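Local coordinates for protein epoxyqueuosine reductase (Streptococcus thermophilus, PDB 5D6S) that is an iron-sulfur protein of the epoxyqueuosine reductase (QueG) family and binds cobalamin and two iron-sulfur clusters, at residues 37-43 and 135-139; 94-98 and 166-172. Residues are numbered along the deposited sequence.

Interaction 1: 37-43 and 135-139; sequences MAKEIGI and KLKRL
Residues 37-40 form the last turn of helix 30-40, and the chain leaves helical geometry at Ile41 (phi/psi -101/25°). Gly42, at 89/13°, is the C' residue of a Schellman motif: Ile43 N bonds Ala38 O at 3.3 Å, and Gly42 N makes a weak bond to Lys39 O at 3.4 Å. Residues 135-139 are regular helix within 128-144, with Leu139 N to Lys135 O at 3.0 Å. The register sets Ala38 CA 6.9 Å from Leu139 CA and Ile41 CA 6.8 Å from Lys135 CA.

Ile41 buries the most area, and its CA-to-CB bond points toward the helix. Its p,t rotamer brings CD1 to 4.0 Å from Leu139 CD1 and 3.7 Å from Leu139 N. Leu139 is t,p, so although its CB points sideways, CD1 also lies 4.4 Å from Met37 CG, 4.5 Å from Ala38 CB and 4.2 Å from Ile43 CD1. The contact thus joins a capped helix end to the side of a second helix; Ile43 (m,t) and Leu136 continue the apolar layer onto Ile97 of strand 93-100.

Polar side chains border this apolar centre. Lys135 is m,t,t,p: the chain lies along the turn, with CD 4.0 Å from Ile43 CG1 and CE 3.3 Å from both Ile41 O and Gly42 O. A CB on Gly42 would come within 3.1 Å of Lys135 CE and jam against the preceding carbonyl. The Arg138 guanidinium has Ile41 CB over one face, with NH2 3.2 Å from that atom.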
ATOM      1  N   MET A  37      17.651  11.355  20.686  1.00 87.22           N
ATOM      2  CA  MET A  37      16.358  10.790  21.140  1.00 89.45           C
ATOM      3  C   MET A  37      15.559  10.103  20.012  1.00 86.96           C
ATOM      4  O   MET A  37      14.681   9.276  20.285  1.00 76.38           O
ATOM      5  CB  MET A  37      15.493  11.813  21.906  1.00 88.10           C
ATOM      6  CG  MET A  37      15.140  13.097  21.176  1.00 99.44           C
ATOM      7  SD  MET A  37      14.454  14.315  22.324  1.00112.94           S
ATOM      8  CE  MET A  37      14.565  15.820  21.358  1.00111.17           C
ATOM      9  N   ALA A  38      15.878  10.429  18.761  1.00 76.45           N
ATOM     10  CA  ALA A  38      15.285   9.749  17.633  1.00 79.18           C
ATOM     11  C   ALA A  38      15.616   8.272  17.750  1.00 79.09           C
ATOM     12  O   ALA A  38      14.715   7.443  17.935  1.00 86.69           O
ATOM     13  CB  ALA A  38      15.785  10.327  16.307  1.00 79.44           C
ATOM     14  N   LYS A  39      16.897   7.935  17.660  1.00 79.40           N
ATOM     15  CA  LYS A  39      17.288   6.518  17.692  1.00 95.43           C
ATOM     16  C   LYS A  39      16.866   5.872  19.020  1.00 91.24           C
ATOM     17  O   LYS A  39      16.582   4.677  19.076  1.00 87.00           O
ATOM     18  CB  LYS A  39      18.793   6.321  17.382  1.00103.23           C
ATOM     19  CG  LYS A  39      19.752   6.632  18.518  1.00113.66           C
ATOM     20  CD  LYS A  39      20.164   5.387  19.304  1.00119.82           C
ATOM     21  CE  LYS A  39      20.600   5.745  20.722  1.00123.81           C
ATOM     22  NZ  LYS A  39      20.884   4.535  21.538  1.00122.05           N
ATOM     23  N   GLU A  40      16.795   6.681  20.071  1.00 87.95           N
ATOM     24  CA  GLU A  40      16.283   6.233  21.360  1.00 89.79           C
ATOM     25  C   GLU A  40      14.874   5.637  21.228  1.00 84.21           C
ATOM     26  O   GLU A  40      14.599   4.593  21.808  1.00 81.46           O
ATOM     27  CB  GLU A  40      16.309   7.401  22.368  1.00107.03           C
ATOM     28  CG  GLU A  40      15.379   7.309  23.581  1.00121.44           C
ATOM     29  CD  GLU A  40      15.927   6.429  24.687  1.00124.87           C
ATOM     30  OE1 GLU A  40      16.410   5.316  24.370  1.00134.60           O
ATOM     31  OE2 GLU A  40      15.851   6.848  25.866  1.00115.73           O
ATOM     32  N   ILE A  41      13.988   6.306  20.486  1.00 83.82           N
ATOM     33  CA  ILE A  41      12.578   5.884  20.387  1.00 84.58           C
ATOM     34  C   ILE A  41      12.246   5.127  19.090  1.00 86.88           C
ATOM     35  O   ILE A  41      11.098   5.063  18.672  1.00 83.33           O
ATOM     36  CB  ILE A  41      11.596   7.062  20.583  1.00 90.02           C
ATOM     37  CG1 ILE A  41      11.682   8.063  19.425  1.00 96.86           C
ATOM     38  CG2 ILE A  41      11.825   7.710  21.943  1.00 90.62           C
ATOM     39  CD1 ILE A  41      10.906   9.348  19.657  1.00100.98           C
ATOM     40  N   GLY A  42      13.252   4.509  18.486  1.00 87.83           N
ATOM     41  CA  GLY A  42      13.024   3.510  17.440  1.00 84.78           C
ATOM     42  C   GLY A  42      12.938   4.052  16.033  1.00 77.09           C
ATOM     43  O   GLY A  42      12.522   3.333  15.123  1.00 80.90           O
ATOM     44  N   ILE A  43      13.335   5.305  15.840  1.00 66.94           N
ATOM     45  CA  ILE A  43      13.334   5.875  14.503  1.00 66.31           C
ATOM     46  C   ILE A  43      14.611   5.476  13.798  1.00 69.52           C
ATOM     47  O   ILE A  43      15.696   5.776  14.276  1.00 88.35           O
ATOM     48  CB  ILE A  43      13.212   7.403  14.536  1.00 65.43           C
ATOM     49  CG1 ILE A  43      11.878   7.795  15.155  1.00 62.07           C
ATOM     50  CG2 ILE A  43      13.327   7.993  13.131  1.00 66.69           C
ATOM     51  CD1 ILE A  43      11.754   9.277  15.426  1.00 58.57           C
ATOM     52  N   LYS A 135       5.476   7.665  17.582  1.00 70.76           N
ATOM     53  CA  LYS A 135       6.881   8.132  17.546  1.00 71.62           C
ATOM     54  C   LYS A 135       7.040   9.673  17.427  1.00 76.53           C
ATOM     55  O   LYS A 135       7.800  10.277  18.176  1.00 66.54           O
ATOM     56  CB  LYS A 135       7.646   7.429  16.417  1.00 69.31           C
ATOM     57  CG  LYS A 135       8.073   6.010  16.781  1.00 63.50           C
ATOM     58  CD  LYS A 135       8.724   5.307  15.605  1.00 64.79           C
ATOM     59  CE  LYS A 135       9.467   4.047  16.007  1.00 65.34           C
ATOM     60  NZ  LYS A 135       8.690   3.163  16.918  1.00 67.98           N
ATOM     61  N   LEU A 136       6.316  10.289  16.495  1.00 77.43           N
ATOM     62  CA  LEU A 136       6.248  11.756  16.387  1.00 72.12           C
ATOM     63  C   LEU A 136       5.719  12.488  17.618  1.00 75.08           C
ATOM     64  O   LEU A 136       6.052  13.643  17.840  1.00 82.28           O
ATOM     65  CB  LEU A 136       5.346  12.157  15.215  1.00 68.37           C
ATOM     66  CG  LEU A 136       5.818  11.834  13.808  1.00 64.03           C
ATOM     67  CD1 LEU A 136       4.856  12.468  12.816  1.00 63.31           C
ATOM     68  CD2 LEU A 136       7.229  12.335  13.557  1.00 70.53           C
ATOM     69  N   LYS A 137       4.840  11.849  18.374  1.00 84.21           N
ATOM     70  CA  LYS A 137       4.280  12.448  19.583  1.00 79.22           C
ATOM     71  C   LYS A 137       5.371  12.508  20.628  1.00 81.31           C
ATOM     72  O   LYS A 137       5.572  13.540  21.262  1.00 85.14           O
ATOM     73  CB  LYS A 137       3.150  11.582  20.120  1.00 91.15           C
ATOM     74  CG  LYS A 137       1.820  12.279  20.299  1.00 94.94           C
ATOM     75  CD  LYS A 137       0.698  11.266  20.122  1.00109.23           C
ATOM     76  CE  LYS A 137      -0.623  11.821  20.614  1.00120.99           C
ATOM     77  NZ  LYS A 137      -1.799  10.994  20.234  1.00126.54           N
ATOM     78  N   ARG A 138       6.067  11.382  20.793  1.00 81.97           N
ATOM     79  CA  ARG A 138       7.217  11.245  21.704  1.00 87.08           C
ATOM     80  C   ARG A 138       8.367  12.227  21.403  1.00 85.41           C
ATOM     81  O   ARG A 138       8.893  12.890  22.305  1.00 89.61           O
ATOM     82  CB  ARG A 138       7.736   9.794  21.679  1.00 88.57           C
ATOM     83  CG  ARG A 138       7.211   8.941  22.824  1.00 88.07           C
ATOM     84  CD  ARG A 138       6.564   7.649  22.364  1.00 89.28           C
ATOM     85  NE  ARG A 138       7.490   6.730  21.695  1.00101.10           N
ATOM     86  CZ  ARG A 138       8.409   5.986  22.307  1.00100.48           C
ATOM     87  NH1 ARG A 138       8.570   6.041  23.623  1.00112.79           N
ATOM     88  NH2 ARG A 138       9.176   5.170  21.597  1.00107.48           N
ATOM     89  N   LEU A 139       8.738  12.310  20.134  1.00 80.60           N
ATOM     90  CA  LEU A 139       9.723  13.282  19.660  1.00 78.40           C
ATOM     91  C   LEU A 139       9.318  14.731  19.984  1.00 78.76           C
ATOM     92  O   LEU A 139      10.124  15.519  20.435  1.00 77.46           O
ATOM     93  CB  LEU A 139       9.906  13.133  18.146  1.00 72.15           C
ATOM     94  CG  LEU A 139      11.213  13.662  17.595  1.00 75.15           C
ATOM     95  CD1 LEU A 139      12.313  12.649  17.869  1.00 85.46           C
ATOM     96  CD2 LEU A 139      11.106  13.952  16.101  1.00 77.54           C
TER

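Interaction 2: 94-98 and 166-172; sequences IISIA and VAKRAGI
This is a buried helix-on-sheet contact: the C-terminal end of helix 163-169 and the turn after it lie against strand 93-100, an inner strand of the four-stranded antiparallel sheet. Residues 94-98 are extended throughout, so Ile94, Ser96 and Ala98 direct CB toward the helix while Ile95 and Ile97 point to the other face, where Ile97 meets helix 128-144. Residues 166-169 are helical. A Schellman motif then ends the helix, with Gly171 at phi/psi 61/43°, Ile172 N bonded to Ala167 O at 2.8 Å and Gly171 N to Lys168 O at 2.8 Å.

The register places Ser96 CA 5.4 Å from Ala167 CA and Ala98 CA 7.3 Å from Ile172 CA. Small residues permit the close approach. Ser96 (chi1 t) has CB 3.7 Å from Ala170 CB and 3.9 Å from Val166 CG1, and its OG lies 3.3 Å from both CA and CB of Ala167. Larger side chains fill in on either side of Ser96 along the strand: Ile94 (m,t) puts CG2 3.8 Å from Val166 CG1 (chi1 t), and Ile172 brings CG2 to 4.1 Å from the small Ala98 CB. Ile172, with chi1 at -92° and chi2 p, carries CD1 to 3.5 Å from Ser96 OG.

Arg169 hydrogen-bonds Thr49 OG1 and the carbonyls of Asp52 and Asp53, while Lys168, whose CB points away from the strand, touches cobalamin. No hydrogen bond links the two segments, and even the serine hydroxyl meets carbon; the fit therefore rests on shape and apolar contact, with the polar bonds made inside the Schellman turn or to other parts of the chain.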
ATOM      1  N   ILE A  94      11.426  21.376   8.638  1.00 87.47           N
ATOM      2  CA  ILE A  94      10.641  20.125   8.598  1.00 77.79           C
ATOM      3  C   ILE A  94      11.562  18.964   8.917  1.00 69.78           C
ATOM      4  O   ILE A  94      12.617  18.826   8.315  1.00 67.34           O
ATOM      5  CB  ILE A  94      10.014  19.845   7.205  1.00 74.17           C
ATOM      6  CG1 ILE A  94       9.000  20.934   6.827  1.00 76.02           C
ATOM      7  CG2 ILE A  94       9.312  18.499   7.206  1.00 73.53           C
ATOM      8  CD1 ILE A  94       8.557  20.902   5.379  1.00 73.40           C
ATOM      9  N   ILE A  95      11.126  18.110   9.832  1.00 68.16           N
ATOM     10  CA  ILE A  95      11.900  16.943  10.238  1.00 65.36           C
ATOM     11  C   ILE A  95      11.255  15.701   9.653  1.00 71.48           C
ATOM     12  O   ILE A  95      10.137  15.345  10.024  1.00 67.28           O
ATOM     13  CB  ILE A  95      11.922  16.783  11.763  1.00 63.84           C
ATOM     14  CG1 ILE A  95      12.299  18.117  12.419  1.00 70.66           C
ATOM     15  CG2 ILE A  95      12.866  15.662  12.158  1.00 60.20           C
ATOM     16  CD1 ILE A  95      12.169  18.135  13.935  1.00 74.40           C
ATOM     17  N   SER A  96      11.966  15.046   8.742  1.00 73.22           N
ATOM     18  CA  SER A  96      11.485  13.828   8.121  1.00 70.69           C
ATOM     19  C   SER A  96      11.955  12.640   8.921  1.00 73.29           C
ATOM     20  O   SER A  96      13.153  12.509   9.145  1.00 85.41           O
ATOM     21  CB  SER A  96      12.012  13.697   6.695  1.00 68.46           C
ATOM     22  OG  SER A  96      11.690  12.419   6.166  1.00 69.74           O
ATOM     23  N   ILE A  97      11.033  11.749   9.304  1.00 75.06           N
ATOM     24  CA  ILE A  97      11.420  10.473   9.927  1.00 75.42           C
ATOM     25  C   ILE A  97      11.218   9.271   9.000  1.00 71.96           C
ATOM     26  O   ILE A  97      10.471   9.337   8.032  1.00 69.83           O
ATOM     27  CB  ILE A  97      10.712  10.216  11.267  1.00 72.53           C
ATOM     28  CG1 ILE A  97       9.217  10.065  11.087  1.00 77.10           C
ATOM     29  CG2 ILE A  97      11.002  11.355  12.220  1.00 68.02           C
ATOM     30  CD1 ILE A  97       8.577   9.429  12.303  1.00 84.40           C
ATOM     31  N   ALA A  98      11.951   8.203   9.291  1.00 66.79           N
ATOM     32  CA  ALA A  98      11.849   6.953   8.567  1.00 69.89           C
ATOM     33  C   ALA A  98      11.961   5.808   9.561  1.00 65.43           C
ATOM     34  O   ALA A  98      12.850   5.814  10.408  1.00 58.71           O
ATOM     35  CB  ALA A  98      12.938   6.847   7.524  1.00 75.95           C
ATOM     36  N   VAL A 166       9.637  15.261   0.746  1.00 67.70           N
ATOM     37  CA  VAL A 166      10.142  15.786   1.998  1.00 70.21           C
ATOM     38  C   VAL A 166      11.357  14.991   2.458  1.00 72.17           C
ATOM     39  O   VAL A 166      12.390  15.566   2.772  1.00 74.39           O
ATOM     40  CB  VAL A 166       9.057  15.757   3.090  1.00 66.31           C
ATOM     41  CG1 VAL A 166       9.665  15.951   4.465  1.00 63.89           C
ATOM     42  CG2 VAL A 166       8.011  16.823   2.803  1.00 67.12           C
ATOM     43  N   ALA A 167      11.223  13.669   2.496  1.00 71.58           N
ATOM     44  CA  ALA A 167      12.309  12.793   2.922  1.00 65.95           C
ATOM     45  C   ALA A 167      13.549  12.883   2.017  1.00 67.79           C
ATOM     46  O   ALA A 167      14.664  12.606   2.473  1.00 75.21           O
ATOM     47  CB  ALA A 167      11.821  11.364   2.994  1.00 63.80           C
ATOM     48  N   LYS A 168      13.359  13.245   0.754  1.00 60.73           N
ATOM     49  CA  LYS A 168      14.494  13.482  -0.130  1.00 70.75           C
ATOM     50  C   LYS A 168      15.264  14.761   0.241  1.00 73.06           C
ATOM     51  O   LYS A 168      16.466  14.692   0.516  1.00 67.22           O
ATOM     52  CB  LYS A 168      14.078  13.553  -1.596  1.00 72.75           C
ATOM     53  CG  LYS A 168      15.267  13.815  -2.502  1.00 80.63           C
ATOM     54  CD  LYS A 168      14.922  13.810  -3.971  1.00 84.93           C
ATOM     55  CE  LYS A 168      15.769  14.843  -4.691  1.00 89.62           C
ATOM     56  NZ  LYS A 168      15.345  15.015  -6.091  1.00 95.06           N
ATOM     57  N   ARG A 169      14.589  15.913   0.241  1.00 73.67           N
ATOM     58  CA  ARG A 169      15.220  17.162   0.710  1.00 74.01           C
ATOM     59  C   ARG A 169      15.873  17.028   2.086  1.00 72.37           C
ATOM     60  O   ARG A 169      16.761  17.804   2.405  1.00 84.89           O
ATOM     61  CB  ARG A 169      14.252  18.357   0.774  1.00 71.40           C
ATOM     62  CG  ARG A 169      14.017  19.078  -0.544  1.00 72.07           C
ATOM     63  CD  ARG A 169      13.816  20.591  -0.395  1.00 66.20           C
ATOM     64  NE  ARG A 169      13.089  21.013   0.818  1.00 65.29           N
ATOM     65  CZ  ARG A 169      12.017  21.824   0.851  1.00 62.73           C
ATOM     66  NH1 ARG A 169      11.465  22.137   2.026  1.00 54.47           N
ATOM     67  NH2 ARG A 169      11.487  22.330  -0.263  1.00 64.58           N
ATOM     68  N   ALA A 170      15.414  16.095   2.907  1.00 62.69           N
ATOM     69  CA  ALA A 170      15.972  15.938   4.240  1.00 65.25           C
ATOM     70  C   ALA A 170      17.091  14.905   4.282  1.00 63.44           C
ATOM     71  O   ALA A 170      17.620  14.585   5.345  1.00 61.01           O
ATOM     72  CB  ALA A 170      14.875  15.582   5.228  1.00 70.67           C
ATOM     73  N   GLY A 171      17.437  14.373   3.121  1.00 68.78           N
ATOM     74  CA  GLY A 171      18.485  13.361   3.007  1.00 68.87           C
ATOM     75  C   GLY A 171      18.220  12.069   3.767  1.00 66.63           C
ATOM     76  O   GLY A 171      19.120  11.519   4.393  1.00 63.61           O
ATOM     77  N   ILE A 172      16.987  11.566   3.691  1.00 72.61           N
ATOM     78  CA  ILE A 172      16.680  10.203   4.188  1.00 77.82           C
ATOM     79  C   ILE A 172      17.130   9.201   3.129  1.00 70.62           C
ATOM     80  O   ILE A 172      17.615   8.109   3.444  1.00 70.29           O
ATOM     81  CB  ILE A 172      15.174  10.001   4.529  1.00 80.59           C
ATOM     82  CG1 ILE A 172      14.919  10.308   5.998  1.00 78.42           C
ATOM     83  CG2 ILE A 172      14.723   8.560   4.300  1.00 90.26           C
ATOM     84  CD1 ILE A 172      15.102  11.757   6.357  1.00 81.52           C
TER

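Overall arrangement
From the N terminus, helix 30-40 ends at 37-43 and the chain runs through strand 45-50 to strand 93-100, then helix 128-144, where interaction 1 closes its loop, its closest ends 92 residues apart. Interaction 2 opens inside that span, at 94-98, and closes beyond it at 166-172, 68 residues on; the two loops therefore cross. Strand 93-100 separates the contacts: interaction 2 uses one face, and interaction 1 reaches the other through Leu136 CD2, 3.4 Å from Ile97 CD1, and Ile43 CD1, 3.9 Å from Ile97 CG2. With centres 15 Å apart, they combine helices on both faces of the sheet into an alpha-beta-alpha arrangement, with cobalamin touching the 166-172 side.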